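Local atomic coordinates of nitric oxide dioxygenase (Rhodothermus marinus DSM 4252, PDB entry 6WK3), a protein that binds heme as a globin, probably acts on oxygen and nitric oxide as a dioxygenase, and is here an engineered carbene transferase. Residues 9-14 with 67-72; 93-98 with 135-140. The protein carries 1 engineered substitution. All blocks are in the same frame, centred on the assembly; numbering follows the deposited sequence.

Contact 1 of 2, residues 9-14 with 67-72; sequences QTRQLV and SIDNPS
R11 and D69 meet because the first torsion of each sets its side chain beside its own backbone N, opposite the carbonyl carbon, and the arginine then bends at chi3 (-76°) to bring NH1 round to the carboxylate. The result is a single-point salt bridge: NH1 of R11 donates to OD1 of D69 with an N-H...O angle of 150°. The modelled length of 2.4 Å is too short to be trusted in detail. OD1 arrives at the edge of the guanidinium, near its plane, but the carboxylate plane is turned 74° from that of the guanidinium, and OD2 of D69 stays 4.0 Å from NH1 of R11. A long, weak ion pair with R15 engages OD2 instead. The aliphatic part of the arginine also takes part, its CD lying 3.6 Å from I68 O.

Deeper in, the contact is apolar. CG1 of V14 touches CG1 of I68 at 3.9 Å, the two side chains crossing at about a right angle. The other branch of I68, CG2, approaches the backbone of the helix, 3.7 Å from R11 O. L6 packs on I68 as well, while A125 of helix 116-145 lies against V14.

Ion pair outside, branched side chains inside: this is the first helix of a globin fold resting on the EF corner, the turn that links helix 50-66 to helix 75-88.

Contact 2 of 2, residues 93-98 with 135-140; sequences VHYPLV and TKEAQV. With HEM (protoporphyrin IX containing Fe), chain E.
Y95 and E137 bridge two helices whose backbones stand well apart, the nearest CA atoms, those of Y95 and T135, being separated by 11.5 Å. Their side chains come from opposite directions, and the polar interaction between the segments is one bond: OH of Y95 donates to OE1 of E137 at 2.6 Å. OE1 receives it on its syn lone pair, the side of the other oxygen. Ring and carboxylate planes are only 15° apart, and OE1 sits at the ring edge in its plane. A bend at chi2 (139°) of E137 turns the carboxylate to this position. OE2 of E137 lies 3.2 Å from OH of Y95, but with poor geometry for a bond; it is hydrogen-bonded instead to ND1 of H85, the axial ligand of the heme iron. The phenol oxygen makes a further, weak hydrogen bond to the same ND1.

Van der Waals contacts tie segment 93-98 to the heme. The heme methyl CMC lies over one face of the Y95 ring, 3.7 Å above its plane and offset toward the rim, while CE1 of Y95 is 3.6 Å from the meso carbon CHC of the heme. CG2 of V98 comes within 3.5 Å of heme CMC, and CB of H94 within 3.6 Å of heme CAC.

E137, helped by the weaker bond from Y95, probably sets the rotation of the H85 imidazole, consistent with polarisation of its N-H. The arrangement is the proximal His-Tyr-Glu triad characteristic of flavohemoglobin globin domains.

Overall arrangement
Contact 1 closes before contact 2 opens along the chain, and the two do not touch: their centres are 21 Å apart and their nearest atoms about 13 Å. Helix 116-145 relates them, since its E124 packs on T10 of contact 1, whereas its later part supplies E137 to contact 2. The heme sets them apart functionally. The side chain of I68 is about 11 Å from it, so contact 1 lies away from the pocket, but contact 2 reaches its proximal side, with E137 about 3 Å from H85 between side chains. Beyond E137, V140 packs on L83 of the second subunit.

Contact 1 of 2, residues 9-14 with 67-72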
# COMPACT_ATOMS: atom_id res chain seq x y z
N GLN A 9 -31.55 9.82 -7.89
CA GLN A 9 -32.14 9.04 -6.81
C GLN A 9 -31.06 8.30 -6.03
O GLN A 9 -31.10 8.26 -4.79
CB GLN A 9 -33.17 8.07 -7.38
CG GLN A 9 -34.25 7.68 -6.40
CD GLN A 9 -34.92 6.37 -6.78
OE1 GLN A 9 -34.48 5.66 -7.69
NE2 GLN A 9 -35.99 6.03 -6.07
N THR A 10 -30.10 7.69 -6.73
CA THR A 10 -28.99 7.03 -6.04
C THR A 10 -28.31 7.97 -5.05
O THR A 10 -28.11 7.63 -3.89
CB THR A 10 -27.98 6.49 -7.06
OG1 THR A 10 -28.53 5.35 -7.74
CG2 THR A 10 -26.70 6.07 -6.35
N ARG A 11 -27.99 9.19 -5.50
CA ARG A 11 -27.31 10.14 -4.64
C ARG A 11 -28.18 10.54 -3.45
O ARG A 11 -27.68 10.73 -2.34
CB ARG A 11 -26.90 11.38 -5.43
CG ARG A 11 -25.87 11.13 -6.51
CD ARG A 11 -25.25 12.42 -7.01
NE ARG A 11 -26.14 13.16 -7.90
CZ ARG A 11 -26.73 14.32 -7.59
NH1 ARG A 11 -26.53 14.86 -6.40
NH2 ARG A 11 -27.52 14.93 -8.47
N GLN A 12 -29.49 10.69 -3.67
CA GLN A 12 -30.38 11.11 -2.59
C GLN A 12 -30.50 10.02 -1.53
O GLN A 12 -30.49 10.32 -0.33
CB GLN A 12 -31.75 11.47 -3.15
N LEU A 13 -30.61 8.76 -1.95
CA LEU A 13 -30.74 7.67 -0.98
C LEU A 13 -29.42 7.37 -0.29
O LEU A 13 -29.40 7.07 0.91
CB LEU A 13 -31.28 6.42 -1.68
CG LEU A 13 -32.77 6.46 -2.05
CD1 LEU A 13 -33.08 5.46 -3.16
CD2 LEU A 13 -33.62 6.19 -0.83
N VAL A 14 -28.30 7.45 -1.02
CA VAL A 14 -27.00 7.24 -0.40
C VAL A 14 -26.71 8.35 0.60
O VAL A 14 -26.19 8.10 1.69
CB VAL A 14 -25.90 7.13 -1.46
CG1 VAL A 14 -24.53 7.34 -0.83
CG2 VAL A 14 -25.96 5.78 -2.17
N SER A 67 -19.86 12.33 0.40
CA SER A 67 -19.33 13.05 -0.75
C SER A 67 -19.85 12.43 -2.04
O SER A 67 -19.18 12.49 -3.08
CB SER A 67 -17.80 13.06 -0.73
OG SER A 67 -17.27 13.47 -1.97
N ILE A 68 -21.04 11.84 -1.99
CA ILE A 68 -21.60 11.18 -3.17
C ILE A 68 -21.96 12.19 -4.26
O ILE A 68 -22.04 11.81 -5.43
CB ILE A 68 -22.80 10.31 -2.76
CG1 ILE A 68 -23.19 9.34 -3.87
CG2 ILE A 68 -23.99 11.18 -2.37
CD1 ILE A 68 -22.08 8.39 -4.27
N ASP A 69 -22.17 13.46 -3.91
CA ASP A 69 -22.43 14.48 -4.94
C ASP A 69 -21.15 14.95 -5.62
O ASP A 69 -21.20 15.40 -6.77
CB ASP A 69 -23.16 15.68 -4.34
CG ASP A 69 -24.57 15.34 -3.87
OD1 ASP A 69 -25.21 14.43 -4.45
OD2 ASP A 69 -25.04 15.99 -2.91
N ASN A 70 -20.01 14.88 -4.94
CA ASN A 70 -18.72 15.25 -5.52
C ASN A 70 -17.72 14.14 -5.24
O ASN A 70 -16.92 14.22 -4.29
CB ASN A 70 -18.23 16.59 -4.98
CG ASN A 70 -16.91 17.03 -5.59
OD1 ASN A 70 -16.41 16.41 -6.53
ND2 ASN A 70 -16.33 18.10 -5.06
N PRO A 71 -17.72 13.08 -6.05
CA PRO A 71 -16.74 12.00 -5.84
C PRO A 71 -15.30 12.44 -6.07
O PRO A 71 -14.39 11.83 -5.50
CB PRO A 71 -17.18 10.93 -6.85
CG PRO A 71 -18.60 11.26 -7.18
CD PRO A 71 -18.68 12.75 -7.11
N SER A 72 -15.06 13.47 -6.88
CA SER A 72 -13.69 13.89 -7.14
C SER A 72 -13.01 14.49 -5.91
O SER A 72 -11.79 14.63 -5.91
CB SER A 72 -13.65 14.89 -8.30
OG SER A 72 -14.17 16.16 -7.93

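Contact 2 of 2, residues 93-98 with 135-140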
# COMPACT_ATOMS: atom_id res chain seq x y z
N VAL A 93 -12.31 -9.55 -10.93
CA VAL A 93 -13.40 -10.47 -10.65
C VAL A 93 -13.74 -10.57 -9.18
O VAL A 93 -14.75 -11.20 -8.83
CB VAL A 93 -13.09 -11.87 -11.21
CG1 VAL A 93 -13.31 -11.89 -12.72
CG2 VAL A 93 -11.66 -12.27 -10.86
N HIS A 94 -12.93 -9.98 -8.30
CA HIS A 94 -13.27 -9.97 -6.88
C HIS A 94 -14.40 -8.99 -6.57
O HIS A 94 -15.15 -9.20 -5.62
CB HIS A 94 -12.04 -9.61 -6.04
CG HIS A 94 -10.99 -10.68 -6.03
ND1 HIS A 94 -9.65 -10.40 -6.21
CD2 HIS A 94 -11.07 -12.01 -5.85
CE1 HIS A 94 -8.96 -11.52 -6.14
NE2 HIS A 94 -9.80 -12.52 -5.93
N TYR A 95 -14.53 -7.92 -7.37
CA TYR A 95 -15.49 -6.87 -7.05
C TYR A 95 -16.93 -7.35 -6.97
O TYR A 95 -17.65 -6.89 -6.06
CB TYR A 95 -15.33 -5.72 -8.05
CG TYR A 95 -14.12 -4.88 -7.74
CD1 TYR A 95 -14.18 -3.85 -6.81
CD2 TYR A 95 -12.89 -5.15 -8.35
CE1 TYR A 95 -13.07 -3.10 -6.51
CE2 TYR A 95 -11.77 -4.40 -8.05
CZ TYR A 95 -11.87 -3.37 -7.13
OH TYR A 95 -10.76 -2.62 -6.83
N PRO A 96 -17.43 -8.24 -7.84
CA PRO A 96 -18.78 -8.77 -7.61
C PRO A 96 -18.91 -9.51 -6.28
O PRO A 96 -19.98 -9.44 -5.66
CB PRO A 96 -18.99 -9.71 -8.80
CG PRO A 96 -18.12 -9.17 -9.86
CD PRO A 96 -16.89 -8.66 -9.15
N LEU A 97 -17.86 -10.18 -5.82
CA LEU A 97 -17.94 -10.93 -4.57
C LEU A 97 -18.10 -9.99 -3.38
O LEU A 97 -18.90 -10.26 -2.47
CB LEU A 97 -16.71 -11.81 -4.38
CG LEU A 97 -16.11 -12.46 -5.62
CD1 LEU A 97 -14.86 -13.24 -5.24
CD2 LEU A 97 -17.14 -13.36 -6.29
N VAL A 98 -17.34 -8.90 -3.36
CA VAL A 98 -17.41 -7.98 -2.23
C VAL A 98 -18.74 -7.22 -2.24
O VAL A 98 -19.27 -6.88 -1.18
CB VAL A 98 -16.20 -7.03 -2.24
CG1 VAL A 98 -16.41 -5.86 -1.28
CG2 VAL A 98 -14.95 -7.80 -1.86
N THR A 135 -10.45 -0.22 -12.89
CA THR A 135 -9.80 0.19 -14.12
C THR A 135 -8.46 0.87 -13.85
O THR A 135 -7.48 0.62 -14.57
CB THR A 135 -10.71 1.10 -14.95
OG1 THR A 135 -11.28 2.11 -14.11
CG2 THR A 135 -11.84 0.28 -15.57
N LYS A 136 -8.38 1.71 -12.82
CA LYS A 136 -7.10 2.30 -12.45
C LYS A 136 -6.11 1.23 -11.97
O LYS A 136 -4.91 1.35 -12.21
CB LYS A 136 -7.29 3.37 -11.38
N GLU A 137 -6.61 0.18 -11.30
CA GLU A 137 -5.74 -0.91 -10.86
C GLU A 137 -5.17 -1.68 -12.04
O GLU A 137 -3.99 -2.03 -12.06
CB GLU A 137 -6.49 -1.85 -9.93
CG GLU A 137 -6.42 -1.49 -8.45
CD GLU A 137 -7.75 -1.66 -7.73
OE1 GLU A 137 -8.47 -2.66 -7.99
OE2 GLU A 137 -8.09 -0.78 -6.91
N ALA A 138 -6.01 -1.97 -13.04
CA ALA A 138 -5.53 -2.64 -14.25
C ALA A 138 -4.43 -1.83 -14.92
O ALA A 138 -3.44 -2.39 -15.41
CB ALA A 138 -6.68 -2.89 -15.21
N GLN A 139 -4.58 -0.50 -14.96
CA GLN A 139 -3.53 0.34 -15.51
C GLN A 139 -2.24 0.23 -14.70
O GLN A 139 -1.15 0.16 -15.27
CB GLN A 139 -4.00 1.79 -15.58
CG GLN A 139 -5.16 2.05 -16.53
CD GLN A 139 -5.51 3.52 -16.62
OE1 GLN A 139 -5.70 4.19 -15.60
NE2 GLN A 139 -5.59 4.03 -17.84
N VAL A 140 -2.36 0.22 -13.37
CA VAL A 140 -1.17 0.13 -12.53
C VAL A 140 -0.49 -1.22 -12.70
O VAL A 140 0.75 -1.31 -12.71
CB VAL A 140 -1.54 0.40 -11.05
CG1 VAL A 140 -0.45 -0.10 -10.12
CG2 VAL A 140 -1.81 1.88 -10.83
CHA HEM E . -7.92 -2.17 1.30
CHB HEM E . -12.09 0.04 0.11
CHC HEM E . -12.90 -3.59 -2.99
CHD HEM E . -9.65 -6.29 -0.60
C1A HEM E . -8.93 -1.23 1.20
C2A HEM E . -8.95 0.07 1.83
C3A HEM E . -10.10 0.68 1.51
C4A HEM E . -10.86 -0.21 0.66
CMA HEM E . -10.55 2.08 1.97
CAA HEM E . -7.84 0.66 2.72
CBA HEM E . -6.87 1.42 1.83
CGA HEM E . -5.88 2.17 2.68
O1A HEM E . -4.77 1.63 2.92
O2A HEM E . -6.20 3.30 3.13
C1B HEM E . -12.67 -0.72 -0.89
C2B HEM E . -13.84 -0.39 -1.67
C3B HEM E . -14.07 -1.40 -2.52
C4B HEM E . -13.04 -2.40 -2.31
CMB HEM E . -14.65 0.92 -1.48
CAB HEM E . -15.17 -1.55 -3.60
CBB HEM E . -15.85 -0.52 -4.12
C1C HEM E . -12.12 -4.66 -2.61
C2C HEM E . -12.11 -5.97 -3.21
C3C HEM E . -11.23 -6.73 -2.55
C4C HEM E . -10.62 -5.93 -1.51
CMC HEM E . -12.99 -6.41 -4.40
CAC HEM E . -10.95 -8.21 -2.91
CBC HEM E . -10.53 -9.07 -1.99
C1D HEM E . -8.79 -5.41 0.04
C2D HEM E . -7.48 -5.67 0.60
C3D HEM E . -7.02 -4.52 1.13
C4D HEM E . -8.01 -3.49 0.91
CMD HEM E . -6.77 -7.04 0.59
CAD HEM E . -5.68 -4.25 1.85
CBD HEM E . -4.54 -4.22 0.84
CGD HEM E . -3.33 -3.53 1.43
O1D HEM E . -3.50 -2.67 2.34
O2D HEM E . -2.20 -3.82 0.95
NA HEM E . -10.11 -1.37 0.50
NB HEM E . -12.21 -1.95 -1.31
NC HEM E . -11.20 -4.67 -1.58
ND HEM E . -9.07 -4.07 0.25
FE HEM E . -10.71 -3.06 -0.45